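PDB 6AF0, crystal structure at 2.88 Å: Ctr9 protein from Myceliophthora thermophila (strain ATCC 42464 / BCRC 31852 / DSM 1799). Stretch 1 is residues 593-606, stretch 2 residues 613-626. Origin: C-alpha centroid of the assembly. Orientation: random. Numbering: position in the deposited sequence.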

# COMPACT_ATOMS: atom_id res chain seq x y z
N ASP A 593 24.60 -31.82 -10.96
CA ASP A 593 26.04 -31.99 -11.29
C ASP A 593 26.78 -31.54 -10.05
O ASP A 593 27.32 -30.45 -9.92
N ILE A 594 26.69 -32.45 -9.11
CA ILE A 594 27.24 -32.31 -7.79
C ILE A 594 28.74 -32.12 -7.82
O ILE A 594 29.28 -31.37 -7.03
N ASP A 595 29.43 -32.78 -8.74
CA ASP A 595 30.88 -32.67 -8.81
C ASP A 595 31.22 -31.21 -9.00
O ASP A 595 32.07 -30.67 -8.28
N LYS A 596 30.53 -30.56 -9.93
CA LYS A 596 30.71 -29.12 -10.17
C LYS A 596 30.28 -28.27 -8.97
O LYS A 596 30.92 -27.27 -8.62
N ALA A 597 29.21 -28.70 -8.31
CA ALA A 597 28.86 -28.09 -7.03
C ALA A 597 30.03 -28.18 -6.05
O ALA A 597 30.41 -27.18 -5.42
N ILE A 598 30.60 -29.37 -5.93
CA ILE A 598 31.76 -29.58 -5.08
C ILE A 598 32.84 -28.57 -5.46
O ILE A 598 33.24 -27.74 -4.63
N GLU A 599 33.26 -28.61 -6.71
CA GLU A 599 34.39 -27.77 -7.14
C GLU A 599 34.12 -26.28 -6.87
O GLU A 599 35.03 -25.53 -6.52
N THR A 600 32.88 -25.85 -7.01
CA THR A 600 32.57 -24.44 -6.77
C THR A 600 32.66 -24.11 -5.28
O THR A 600 33.21 -23.07 -4.91
N TYR A 601 32.09 -24.98 -4.44
CA TYR A 601 32.22 -24.87 -2.99
C TYR A 601 33.69 -24.80 -2.61
O TYR A 601 34.12 -23.90 -1.89
N GLU A 602 34.46 -25.75 -3.13
CA GLU A 602 35.89 -25.79 -2.90
C GLU A 602 36.63 -24.54 -3.35
O GLU A 602 37.47 -24.04 -2.61
N GLN A 603 36.32 -24.03 -4.54
CA GLN A 603 36.99 -22.83 -5.04
C GLN A 603 36.67 -21.64 -4.16
O GLN A 603 37.54 -20.85 -3.84
N LEU A 604 35.40 -21.51 -3.81
CA LEU A 604 34.95 -20.51 -2.84
C LEU A 604 35.69 -20.67 -1.51
O LEU A 604 36.00 -19.67 -0.85
N LEU A 605 35.92 -21.92 -1.11
CA LEU A 605 36.64 -22.24 0.13
C LEU A 605 38.14 -21.96 0.03
O LEU A 605 38.73 -21.41 0.96
N SER A 606 38.75 -22.33 -1.09
CA SER A 606 40.18 -22.05 -1.30
C SER A 606 40.49 -20.56 -1.06
O SER A 606 41.44 -20.21 -0.36
N ASP A 613 28.92 -22.71 6.00
CA ASP A 613 27.76 -23.26 5.30
C ASP A 613 28.23 -24.02 4.05
O ASP A 613 27.66 -25.06 3.68
N ALA A 614 29.28 -23.53 3.42
CA ALA A 614 29.86 -24.23 2.28
C ALA A 614 30.37 -25.61 2.67
O ALA A 614 30.01 -26.59 2.06
N ARG A 615 31.19 -25.68 3.71
CA ARG A 615 31.74 -26.97 4.10
C ARG A 615 30.69 -27.87 4.72
O ARG A 615 30.80 -29.09 4.64
N THR A 616 29.67 -27.28 5.35
CA THR A 616 28.52 -28.04 5.86
C THR A 616 27.80 -28.76 4.71
O THR A 616 27.47 -29.95 4.84
N ARG A 617 27.57 -28.06 3.60
CA ARG A 617 27.05 -28.69 2.37
C ARG A 617 28.03 -29.72 1.83
O ARG A 617 27.63 -30.78 1.37
N LEU A 618 29.31 -29.42 1.91
CA LEU A 618 30.32 -30.38 1.47
C LEU A 618 30.19 -31.65 2.29
O LEU A 618 30.17 -32.73 1.76
N ALA A 619 30.03 -31.50 3.60
CA ALA A 619 29.97 -32.65 4.50
C ALA A 619 28.71 -33.49 4.29
O ALA A 619 28.71 -34.71 4.52
N TYR A 620 27.64 -32.84 3.85
CA TYR A 620 26.42 -33.56 3.55
C TYR A 620 26.63 -34.30 2.22
O TYR A 620 26.36 -35.51 2.11
N ILE A 621 27.14 -33.56 1.22
CA ILE A 621 27.48 -34.15 -0.09
C ILE A 621 28.31 -35.43 0.15
O ILE A 621 28.14 -36.47 -0.49
N LYS A 622 29.22 -35.30 1.11
CA LYS A 622 30.06 -36.41 1.57
C LYS A 622 29.30 -37.49 2.32
O LYS A 622 29.53 -38.68 2.11
N LEU A 623 28.43 -37.08 3.23
CA LEU A 623 27.68 -38.06 3.99
C LEU A 623 26.88 -38.97 3.07
O LEU A 623 26.78 -40.15 3.37
N ARG A 624 26.35 -38.46 1.96
CA ARG A 624 25.58 -39.30 1.03
C ARG A 624 26.45 -40.12 0.08
O ARG A 624 26.10 -41.26 -0.25
N ARG A 625 27.58 -39.56 -0.35
CA ARG A 625 28.50 -40.22 -1.30
C ARG A 625 29.29 -41.34 -0.66
O ARG A 625 29.51 -42.36 -1.28
N ASN A 626 29.73 -41.14 0.57
CA ASN A 626 30.59 -42.11 1.25
C ASN A 626 30.12 -42.37 2.67
O ASN A 626 30.74 -41.88 3.63

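How does the contact begin along the first helix? The two helices run roughly antiparallel, at 147°, so Ile594 lies across from the far end of the second stretch. Its CB points toward that stretch, and its extended t,t rotamer carries CD1 to 3.5 Å from Ile621 CG2. The same CD1 lies over one face of the Arg625 guanidinium, 3.7 Å from Arg625 NH2.

What does Ile598 add, one turn later? Its CB points sideways, yet the m,t rotamer puts its two ends on different neighbours: Ile598 CG2 is 3.8 Å from Leu618 CD2, and Ile598 CD1 is 4.0 Å from Ile621 CG2.

Why is Tyr601 central? Its ring, chi1 m, is a knob among Ala614, Arg617, Leu618 and Ile621, with Tyr601 CE2 3.5 Å from Arg617 CB and 3.8 Å from Ile621 CD1, which meets the ring edge. Its backbone comes close to Ala614, CA to CA 5.8 Å, where the small alanine side chain takes little room. Tyr601 OH is hydrogen-bonded elsewhere in the structure.

What closes the contact? Leu604 CD2 reaches Ala614 CB at 4.2 Å. Leu605, m,t, brings CD2 to 3.9 Å from Ala614 CB and CD1 to 3.3 Å from Leu618 CD1. No hydrogen bond crosses between the stretches; the packing is chiefly apolar.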

# COMPACT_ATOMS: atom_id res chain seq x y z
CB ASP A 593 26.50 -31.27 -12.56
CG ASP A 593 25.78 -30.00 -12.79
OD1 ASP A 593 25.26 -29.81 -13.91
OD2 ASP A 593 25.71 -29.20 -11.83
CB ILE A 594 26.88 -33.56 -6.99
CG1 ILE A 594 27.65 -33.61 -5.68
CG2 ILE A 594 27.13 -34.84 -7.80
CD1 ILE A 594 27.19 -34.78 -4.82
CB ASP A 595 31.45 -33.53 -9.94
CG ASP A 595 31.07 -35.00 -9.80
OD1 ASP A 595 31.39 -35.61 -8.76
OD2 ASP A 595 30.42 -35.54 -10.73
CB LYS A 596 29.98 -28.68 -11.45
CG LYS A 596 30.68 -29.18 -12.71
CD LYS A 596 30.90 -28.07 -13.73
CE LYS A 596 29.58 -27.58 -14.31
NZ LYS A 596 29.79 -26.55 -15.36
CB ALA A 597 27.62 -28.74 -6.44
CB ILE A 598 32.36 -31.00 -5.20
CG1 ILE A 598 31.30 -32.07 -4.94
CG2 ILE A 598 33.48 -31.18 -4.19
CD1 ILE A 598 31.85 -33.48 -4.90
CB GLU A 599 34.79 -28.05 -8.60
CG GLU A 599 34.23 -27.09 -9.65
CD GLU A 599 34.73 -27.38 -11.06
OE1 GLU A 599 35.18 -28.52 -11.32
OE2 GLU A 599 34.68 -26.47 -11.93
CB THR A 600 31.17 -24.02 -7.29
OG1 THR A 600 30.17 -24.54 -6.44
CG2 THR A 600 30.92 -24.52 -8.69
CB TYR A 601 31.59 -26.06 -2.27
CG TYR A 601 30.08 -26.06 -2.18
CD1 TYR A 601 29.35 -24.89 -2.10
CD2 TYR A 601 29.38 -27.26 -2.10
CE1 TYR A 601 27.97 -24.91 -2.00
CE2 TYR A 601 28.01 -27.28 -1.98
CZ TYR A 601 27.31 -26.12 -1.94
OH TYR A 601 25.96 -26.19 -1.85
CB GLU A 602 36.48 -27.00 -3.60
CG GLU A 602 35.91 -28.31 -3.10
CD GLU A 602 36.88 -29.45 -3.19
OE1 GLU A 602 37.26 -29.83 -4.33
OE2 GLU A 602 37.26 -29.96 -2.11
CB GLN A 603 36.55 -22.52 -6.47
CG GLN A 603 37.27 -21.32 -7.07
CD GLN A 603 36.63 -19.97 -6.73
OE1 GLN A 603 35.59 -19.90 -6.06
NE2 GLN A 603 37.25 -18.89 -7.21
CB LEU A 604 33.45 -20.65 -2.60
CG LEU A 604 32.92 -19.95 -1.33
CD1 LEU A 604 33.10 -18.44 -1.45
CD2 LEU A 604 31.47 -20.31 -1.09
CB LEU A 605 36.40 -23.69 0.57
CG LEU A 605 35.08 -24.08 1.26
CD1 LEU A 605 35.11 -25.55 1.65
CD2 LEU A 605 34.77 -23.23 2.48
CB SER A 606 40.62 -22.50 -2.71
OG SER A 606 40.22 -21.59 -3.73
CB ASP A 613 26.73 -22.16 4.96
CG ASP A 613 25.77 -21.83 6.15
OD1 ASP A 613 25.79 -22.51 7.21
OD2 ASP A 613 24.97 -20.87 6.04
CB ALA A 614 30.98 -23.43 1.67
CB ARG A 615 32.94 -26.80 5.04
CG ARG A 615 33.48 -28.14 5.54
CD ARG A 615 34.89 -28.06 6.11
NE ARG A 615 35.75 -27.18 5.33
CZ ARG A 615 36.69 -26.39 5.83
NH1 ARG A 615 36.94 -26.36 7.14
NH2 ARG A 615 37.41 -25.61 5.02
CB THR A 616 27.51 -27.16 6.60
OG1 THR A 616 28.17 -26.27 7.52
CG2 THR A 616 26.49 -28.03 7.32
CB ARG A 617 26.71 -27.66 1.29
CG ARG A 617 25.50 -26.79 1.62
CD ARG A 617 24.27 -27.58 2.06
NE ARG A 617 23.93 -28.66 1.14
CZ ARG A 617 22.82 -29.39 1.19
NH1 ARG A 617 21.90 -29.18 2.11
NH2 ARG A 617 22.61 -30.33 0.30
CB LEU A 618 31.74 -29.81 1.58
CG LEU A 618 32.19 -28.97 0.37
CD1 LEU A 618 33.51 -28.29 0.68
CD2 LEU A 618 32.29 -29.78 -0.91
CB ALA A 619 30.08 -32.19 5.94
CB TYR A 620 25.20 -32.63 3.53
CG TYR A 620 23.99 -33.27 2.90
CD1 TYR A 620 23.28 -34.27 3.57
CD2 TYR A 620 23.59 -32.92 1.62
CE1 TYR A 620 22.19 -34.88 2.97
CE2 TYR A 620 22.50 -33.52 1.02
CZ TYR A 620 21.80 -34.50 1.69
OH TYR A 620 20.72 -35.07 1.05
CB ILE A 621 28.29 -33.16 -0.98
CG1 ILE A 621 27.38 -32.13 -1.66
CG2 ILE A 621 29.07 -33.90 -2.04
CD1 ILE A 621 28.14 -31.04 -2.40
CB LYS A 622 31.15 -35.89 2.50
CG LYS A 622 32.20 -35.06 1.80
CD LYS A 622 33.19 -35.96 1.08
CE LYS A 622 34.17 -35.13 0.25
NZ LYS A 622 34.22 -35.65 -1.14
CB LEU A 623 26.79 -37.42 5.06
CG LEU A 623 27.28 -37.65 6.48
CD1 LEU A 623 26.30 -37.11 7.52
CD2 LEU A 623 27.47 -39.14 6.72
CB ARG A 624 24.57 -38.50 0.23
CG ARG A 624 23.12 -38.86 0.56
CD ARG A 624 22.11 -38.16 -0.35
NE ARG A 624 22.28 -38.47 -1.78
CZ ARG A 624 22.34 -37.58 -2.77
NH1 ARG A 624 22.22 -36.28 -2.54
NH2 ARG A 624 22.49 -38.00 -4.03
CB ARG A 625 29.50 -39.23 -1.90
CG ARG A 625 29.84 -39.52 -3.36
CD ARG A 625 28.95 -38.77 -4.36
NE ARG A 625 27.53 -38.74 -3.97
CZ ARG A 625 26.51 -38.47 -4.78
NH1 ARG A 625 25.28 -38.47 -4.30
NH2 ARG A 625 26.70 -38.21 -6.08
CB ASN A 626 32.03 -41.60 1.28
CG ASN A 626 32.54 -41.19 -0.09
OD1 ASN A 626 32.48 -41.98 -1.04
ND2 ASN A 626 33.03 -39.97 -0.20